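Local coordinates for protein monovalent Na+/H+ antiporter subunit D (Dietzia sp. DQ12-45-1b, PDB 7D3U) that forms part of the membrane-embedded Mrp complex, a giant bacterial sodium/proton antiporter, in which it probably serves as an ion-translocating subunit, at the interface of chains A and B and the interface of chains A and C. Sequence-based numbering; all coordinates share one arbitrary frame. Chains: chain A, Monovalent Na+/H+ antiporter subunit D; chain B, Monovalent Na+/H+ antiporter subunit C; chain C, Monovalent Na+/H+ antiporter subunit A.

Contact 1: the interface of chains A and B. Residues chain A 357-360, 433, 435; chain B 113, 116-118.
The extended C-terminal tail of subunit C (B:Thr113 and B:Gly116 to B:His118) lies along two loops of subunit D, one just before helix 362-365 and the other between helix 405-430 and strand 437-438. The tight part is built around B:Ala117, whose 78 Å² of hidden surface exceeds that of any other residue here. Its backbone N donates to A:Gly357 O at 2.7 Å, nearly straight (166° at H) and in the plane of that carbonyl. The methyl CB then tucks in between the carbonyl oxygens of A:Gly357 and A:Gln358 and the hydroxyl of A:Thr435. The imidazole of B:His118 follows, its CG anti to the carbonyl carbon (chi1 -78°), reaching between the two loops of chain A. A:Ser360 CB and OG meet its CD2 corner, and the methyl CG2 of A:Thr435, crossing obliquely, lies 3.6 Å from CE1. The ring tip NE2 donates to A:Glu433 O at 3.0 Å, on a lone pair of the carbonyl, although the acceptor is tilted 21° from the ring plane. The looser part lies towards the A:Glu433 carboxylate, which makes no close contact with chain B: it turns away through a bend at chi2, so its OE1 stays 6.7 Å from B:His118 NE2 and could influence the ring's ionisation only weakly. At the other end of the patch, A:Gln358 and B:Thr113 pass antiparallel, meeting mainly through the glutamine's amide tip. There the bent glutamine side chain presents its amide to the tail backbone, and NE2 donates to a lone pair of B:Thr113 O at 2.9 Å.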
ATOM      1  N   GLY A 357       1.785 -17.393 -18.377  1.00 84.89           N
ATOM      2  CA  GLY A 357       1.740 -18.275 -19.520  1.00 84.89           C
ATOM      3  C   GLY A 357       2.503 -17.767 -20.723  1.00 84.89           C
ATOM      4  O   GLY A 357       2.841 -18.564 -21.606  1.00 84.89           O
ATOM      5  N   GLN A 358       2.781 -16.463 -20.787  1.00 86.95           N
ATOM      6  CA  GLN A 358       3.577 -15.933 -21.886  1.00 86.95           C
ATOM      7  C   GLN A 358       5.043 -16.314 -21.760  1.00 86.95           C
ATOM      8  O   GLN A 358       5.763 -16.302 -22.763  1.00 86.95           O
ATOM      9  CB  GLN A 358       3.432 -14.415 -21.956  1.00 86.95           C
ATOM     10  CG  GLN A 358       2.006 -13.927 -21.807  1.00 86.95           C
ATOM     11  CD  GLN A 358       1.091 -14.470 -22.881  1.00 86.95           C
ATOM     12  OE1 GLN A 358       0.037 -15.032 -22.588  1.00 86.95           O
ATOM     13  NE2 GLN A 358       1.488 -14.305 -24.133  1.00 86.95           N
ATOM     14  N   LEU A 359       5.498 -16.642 -20.557  1.00 81.87           N
ATOM     15  CA  LEU A 359       6.834 -17.163 -20.321  1.00 81.87           C
ATOM     16  C   LEU A 359       6.739 -18.611 -19.864  1.00 81.87           C
ATOM     17  O   LEU A 359       5.685 -19.080 -19.431  1.00 81.87           O
ATOM     18  CB  LEU A 359       7.576 -16.330 -19.273  1.00 81.87           C
ATOM     19  CG  LEU A 359       7.846 -14.871 -19.632  1.00 81.87           C
ATOM     20  CD1 LEU A 359       8.185 -14.076 -18.387  1.00 81.87           C
ATOM     21  CD2 LEU A 359       8.966 -14.779 -20.649  1.00 81.87           C
ATOM     22  N   SER A 360       7.860 -19.320 -19.961  1.00 82.32           N
ATOM     23  CA  SER A 360       7.888 -20.722 -19.578  1.00 82.32           C
ATOM     24  C   SER A 360       9.331 -21.168 -19.418  1.00 82.32           C
ATOM     25  O   SER A 360      10.231 -20.656 -20.086  1.00 82.32           O
ATOM     26  CB  SER A 360       7.174 -21.599 -20.613  1.00 82.32           C
ATOM     27  OG  SER A 360       5.792 -21.295 -20.670  1.00 82.32           O
ATOM     28  N   GLU A 433       8.657 -26.027 -20.845  1.00 90.00           N
ATOM     29  CA  GLU A 433       9.881 -26.040 -21.636  1.00 90.00           C
ATOM     30  C   GLU A 433      10.263 -24.619 -22.036  1.00 90.00           C
ATOM     31  O   GLU A 433       9.395 -23.825 -22.407  1.00 90.00           O
ATOM     32  CB  GLU A 433       9.707 -26.888 -22.889  1.00 90.00           C
ATOM     33  CG  GLU A 433       9.687 -28.380 -22.630  1.00 90.00           C
ATOM     34  CD  GLU A 433      11.033 -28.911 -22.187  1.00 90.00           C
ATOM     35  OE1 GLU A 433      12.061 -28.292 -22.532  1.00 90.00           O
ATOM     36  OE2 GLU A 433      11.064 -29.947 -21.493  1.00 90.00           O
ATOM     37  N   THR A 435      10.787 -21.761 -24.113  1.00 92.38           N
ATOM     38  CA  THR A 435      10.442 -21.364 -25.466  1.00 92.38           C
ATOM     39  C   THR A 435      11.088 -20.029 -25.813  1.00 92.38           C
ATOM     40  O   THR A 435      11.242 -19.162 -24.947  1.00 92.38           O
ATOM     41  CB  THR A 435       8.925 -21.240 -25.630  1.00 92.38           C
ATOM     42  OG1 THR A 435       8.391 -20.456 -24.558  1.00 92.38           O
ATOM     43  CG2 THR A 435       8.271 -22.611 -25.627  1.00 92.38           C
TER
ATOM     44  N   THR B 113       1.061 -12.277 -26.951  1.00 98.36           N
ATOM     45  CA  THR B 113       0.911 -13.262 -28.018  1.00 98.36           C
ATOM     46  C   THR B 113      -0.106 -14.328 -27.618  1.00 98.36           C
ATOM     47  O   THR B 113      -0.065 -14.835 -26.490  1.00 98.36           O
ATOM     48  CB  THR B 113       2.258 -13.908 -28.356  1.00 98.36           C
ATOM     49  OG1 THR B 113       2.794 -14.544 -27.189  1.00 98.36           O
ATOM     50  CG2 THR B 113       3.243 -12.869 -28.863  1.00 98.36           C
ATOM     51  N   GLY B 116      -0.382 -18.279 -25.442  1.00 97.74           N
ATOM     52  CA  GLY B 116       0.686 -18.384 -24.468  1.00 97.74           C
ATOM     53  C   GLY B 116       1.935 -18.990 -25.073  1.00 97.74           C
ATOM     54  O   GLY B 116       1.994 -19.347 -26.253  1.00 97.74           O
ATOM     55  N   ALA B 117       2.962 -19.102 -24.230  1.00 96.07           N
ATOM     56  CA  ALA B 117       4.208 -19.724 -24.660  1.00 96.07           C
ATOM     57  C   ALA B 117       4.055 -21.212 -24.937  1.00 96.07           C
ATOM     58  O   ALA B 117       4.975 -21.817 -25.499  1.00 96.07           O
ATOM     59  CB  ALA B 117       5.296 -19.504 -23.611  1.00 96.07           C
ATOM     60  N   HIS B 118       2.930 -21.812 -24.559  1.00101.18           N
ATOM     61  CA  HIS B 118       2.652 -23.223 -24.828  1.00101.18           C
ATOM     62  C   HIS B 118       1.191 -23.359 -25.222  1.00101.18           C
ATOM     63  O   HIS B 118       0.334 -23.692 -24.395  1.00101.18           O
ATOM     64  CB  HIS B 118       2.979 -24.093 -23.612  1.00101.18           C
ATOM     65  CG  HIS B 118       4.439 -24.371 -23.443  1.00101.18           C
ATOM     66  ND1 HIS B 118       5.178 -25.059 -24.381  1.00101.18           N
ATOM     67  CD2 HIS B 118       5.296 -24.055 -22.445  1.00101.18           C
ATOM     68  CE1 HIS B 118       6.429 -25.155 -23.967  1.00101.18           C
ATOM     69  NE2 HIS B 118       6.528 -24.555 -22.795  1.00101.18           N
TER

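Contact 2: the interface of chains A and C. Residues chain A 66, 70; chain C 712, 715-716, 723-724, 736-738.
The loop of subunit D between 3-10 helix 63-65 and strand 73-76 meets subunit A at helix 711-718, at the end of helix 729-737 and in the loop joining these two helices. A:Trp66 and A:Val70 are the two prongs of chain A, each hiding more than 100 Å². The indole, its CG anti to the carbonyl carbon, lies with one face against C:Tyr737. The phenol ring comes edge-on, planes 57° apart, and its CD1 sits 3.3 Å above the indole plane, nearer the edge of the ring than its centre. At the indole edge, NE1 donates to C:Asp736 O at 3.2 Å. This bond is almost straight at the hydrogen (170°) and lies in the indole plane, but the donor stands above the carbonyl plane and uses no lone pair. The benzo end of the indole runs antiparallel alongside C:Asp723, with CZ3 3.9 Å from the aspartate CB and the carboxylate nearly parallel to the indole. An alanine at A:Trp66 would probably loosen this junction, losing both the indole N-H bond and the surface against which C:Tyr737 and C:Asp723 pack. Within chain C, C:Asp723 OD2 accepts from two phenol hydroxyls: C:Tyr715 OH donates to its syn lone pair at 2.6 Å, and C:Tyr737 OH reaches it from above the carboxylate plane at 3.3 Å. The shared carboxylate thereby helps position both aromatic rings against chain A. A:Val70 packs on C:Phe716 and C:Tyr715: CG1, anti to the backbone N (chi1 173°), touches C:Phe716 CE1 at 3.5 Å and also C:Tyr715 CE2, while CG2 lies over the face of C:Tyr715, 3.8 Å from its centroid. The site probably lies near one membrane surface, where the loop of subunit D meets short helices of subunit A between the long helices 682-701 and 739-762.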
ATOM      1  N   TRP A  66      12.603  19.221  26.067  1.00 76.68           N
ATOM      2  CA  TRP A  66      11.573  19.961  26.774  1.00 76.68           C
ATOM      3  C   TRP A  66      10.903  19.050  27.798  1.00 76.68           C
ATOM      4  O   TRP A  66      11.294  17.897  27.993  1.00 76.68           O
ATOM      5  CB  TRP A  66      10.557  20.543  25.794  1.00 76.68           C
ATOM      6  CG  TRP A  66      11.138  21.557  24.861  1.00 76.68           C
ATOM      7  CD1 TRP A  66      11.172  21.490  23.501  1.00 76.68           C
ATOM      8  CD2 TRP A  66      11.771  22.792  25.217  1.00 76.68           C
ATOM      9  NE1 TRP A  66      11.786  22.604  22.987  1.00 76.68           N
ATOM     10  CE2 TRP A  66      12.164  23.419  24.020  1.00 76.68           C
ATOM     11  CE3 TRP A  66      12.044  23.427  26.431  1.00 76.68           C
ATOM     12  CZ2 TRP A  66      12.815  24.647  24.001  1.00 76.68           C
ATOM     13  CZ3 TRP A  66      12.689  24.646  26.410  1.00 76.68           C
ATOM     14  CH2 TRP A  66      13.068  25.243  25.204  1.00 76.68           C
ATOM     15  N   VAL A  70       5.375  17.908  26.365  1.00 74.11           N
ATOM     16  CA  VAL A  70       5.409  19.143  25.590  1.00 74.11           C
ATOM     17  C   VAL A  70       6.059  18.926  24.231  1.00 74.11           C
ATOM     18  O   VAL A  70       5.550  19.396  23.211  1.00 74.11           O
ATOM     19  CB  VAL A  70       6.136  20.239  26.390  1.00 74.11           C
ATOM     20  CG1 VAL A  70       6.338  21.472  25.538  1.00 74.11           C
ATOM     21  CG2 VAL A  70       5.359  20.576  27.647  1.00 74.11           C
TER
ATOM     22  N   VAL C 712      -0.790  21.294  27.538  1.00 78.18           N
ATOM     23  CA  VAL C 712       0.309  21.739  26.690  1.00 78.18           C
ATOM     24  C   VAL C 712       0.024  23.127  26.136  1.00 78.18           C
ATOM     25  O   VAL C 712       0.947  23.921  25.931  1.00 78.18           O
ATOM     26  CB  VAL C 712       0.574  20.722  25.567  1.00 78.18           C
ATOM     27  CG1 VAL C 712       0.994  19.394  26.155  1.00 78.18           C
ATOM     28  CG2 VAL C 712      -0.663  20.544  24.712  1.00 78.18           C
ATOM     29  N   TYR C 715       0.849  25.461  28.884  1.00 78.64           N
ATOM     30  CA  TYR C 715       2.303  25.541  28.974  1.00 78.64           C
ATOM     31  C   TYR C 715       2.865  26.472  27.908  1.00 78.64           C
ATOM     32  O   TYR C 715       3.682  27.351  28.206  1.00 78.64           O
ATOM     33  CB  TYR C 715       2.915  24.147  28.850  1.00 78.64           C
ATOM     34  CG  TYR C 715       4.424  24.147  28.900  1.00 78.64           C
ATOM     35  CD1 TYR C 715       5.096  24.105  30.110  1.00 78.64           C
ATOM     36  CD2 TYR C 715       5.176  24.186  27.736  1.00 78.64           C
ATOM     37  CE1 TYR C 715       6.473  24.105  30.160  1.00 78.64           C
ATOM     38  CE2 TYR C 715       6.553  24.188  27.778  1.00 78.64           C
ATOM     39  CZ  TYR C 715       7.196  24.147  28.992  1.00 78.64           C
ATOM     40  OH  TYR C 715       8.570  24.146  29.037  1.00 78.64           O
ATOM     41  N   PHE C 716       2.449  26.282  26.654  1.00 77.02           N
ATOM     42  CA  PHE C 716       2.943  27.124  25.569  1.00 77.02           C
ATOM     43  C   PHE C 716       2.640  28.594  25.824  1.00 77.02           C
ATOM     44  O   PHE C 716       3.505  29.453  25.623  1.00 77.02           O
ATOM     45  CB  PHE C 716       2.339  26.680  24.237  1.00 77.02           C
ATOM     46  CG  PHE C 716       2.882  25.378  23.732  1.00 77.02           C
ATOM     47  CD1 PHE C 716       4.184  25.008  23.999  1.00 77.02           C
ATOM     48  CD2 PHE C 716       2.091  24.522  22.988  1.00 77.02           C
ATOM     49  CE1 PHE C 716       4.687  23.812  23.537  1.00 77.02           C
ATOM     50  CE2 PHE C 716       2.590  23.324  22.524  1.00 77.02           C
ATOM     51  CZ  PHE C 716       3.889  22.969  22.800  1.00 77.02           C
ATOM     52  N   ASP C 723      11.026  30.325  27.879  1.00 84.48           N
ATOM     53  CA  ASP C 723      11.832  29.222  27.370  1.00 84.48           C
ATOM     54  C   ASP C 723      12.619  29.616  26.127  1.00 84.48           C
ATOM     55  O   ASP C 723      13.783  29.232  25.981  1.00 84.48           O
ATOM     56  CB  ASP C 723      10.945  28.016  27.066  1.00 84.48           C
ATOM     57  CG  ASP C 723      10.520  27.277  28.314  1.00 84.48           C
ATOM     58  OD1 ASP C 723      10.964  27.663  29.415  1.00 84.48           O
ATOM     59  OD2 ASP C 723       9.740  26.310  28.195  1.00 84.48           O
ATOM     60  N   THR C 724      12.005  30.379  25.222  1.00 83.84           N
ATOM     61  CA  THR C 724      12.608  30.672  23.931  1.00 83.84           C
ATOM     62  C   THR C 724      12.881  32.147  23.684  1.00 83.84           C
ATOM     63  O   THR C 724      13.555  32.472  22.701  1.00 83.84           O
ATOM     64  CB  THR C 724      11.718  30.146  22.796  1.00 83.84           C
ATOM     65  OG1 THR C 724      10.476  30.858  22.794  1.00 83.84           O
ATOM     66  CG2 THR C 724      11.442  28.667  22.984  1.00 83.84           C
ATOM     67  N   ASP C 736      10.915  25.903  17.716  1.00 80.34           N
ATOM     68  CA  ASP C 736      11.672  25.592  18.921  1.00 80.34           C
ATOM     69  C   ASP C 736      11.169  24.333  19.614  1.00 80.34           C
ATOM     70  O   ASP C 736      11.955  23.417  19.871  1.00 80.34           O
ATOM     71  CB  ASP C 736      11.636  26.786  19.880  1.00 80.34           C
ATOM     72  CG  ASP C 736      12.586  27.887  19.464  1.00 80.34           C
ATOM     73  OD1 ASP C 736      13.534  27.594  18.708  1.00 80.34           O
ATOM     74  OD2 ASP C 736      12.382  29.045  19.880  1.00 80.34           O
ATOM     75  N   TYR C 737       9.876  24.251  19.927  1.00 76.58           N
ATOM     76  CA  TYR C 737       9.367  23.067  20.618  1.00 76.58           C
ATOM     77  C   TYR C 737       9.201  21.897  19.655  1.00 76.58           C
ATOM     78  O   TYR C 737       9.900  20.885  19.759  1.00 76.58           O
ATOM     79  CB  TYR C 737       8.036  23.388  21.306  1.00 76.58           C
ATOM     80  CG  TYR C 737       8.120  24.426  22.398  1.00 76.58           C
ATOM     81  CD1 TYR C 737       8.804  24.170  23.575  1.00 76.58           C
ATOM     82  CD2 TYR C 737       7.499  25.655  22.257  1.00 76.58           C
ATOM     83  CE1 TYR C 737       8.874  25.114  24.575  1.00 76.58           C
ATOM     84  CE2 TYR C 737       7.564  26.603  23.251  1.00 76.58           C
ATOM     85  CZ  TYR C 737       8.252  26.327  24.405  1.00 76.58           C
ATOM     86  OH  TYR C 737       8.316  27.274  25.396  1.00 76.58           O
ATOM     87  N   ARG C 738       8.278  22.022  18.710  1.00 73.89           N
ATOM     88  CA  ARG C 738       8.021  20.969  17.728  1.00 73.89           C
ATOM     89  C   ARG C 738       8.705  21.288  16.400  1.00 73.89           C
ATOM     90  O   ARG C 738       8.071  21.388  15.352  1.00 73.89           O
ATOM     91  CB  ARG C 738       6.520  20.774  17.549  1.00 73.89           C
ATOM     92  CG  ARG C 738       5.810  20.365  18.822  1.00 73.89           C
ATOM     93  CD  ARG C 738       4.344  20.092  18.574  1.00 73.89           C
ATOM     94  NE  ARG C 738       3.861  18.968  19.368  1.00 73.89           N
ATOM     95  CZ  ARG C 738       3.744  17.728  18.908  1.00 73.89           C
ATOM     96  NH1 ARG C 738       4.070  17.451  17.654  1.00 73.89           N
ATOM     97  NH2 ARG C 738       3.296  16.764  19.700  1.00 73.89           N
TER

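The C-alpha centres of contact 1 and contact 2 are about 64 Å apart, and the two sites share no residue. They appear to lie toward opposite ends of the transmembrane helices of subunit D and bind different partners, so this subunit is held at widely separated points. An irregular tail makes contact 1, a loop-to-helix junction contact 2. Together they are likely to help fix subunit D within the complex, with the tail of subunit C acting as a long tether along one end of its helix bundle and subunit A bracing the other end.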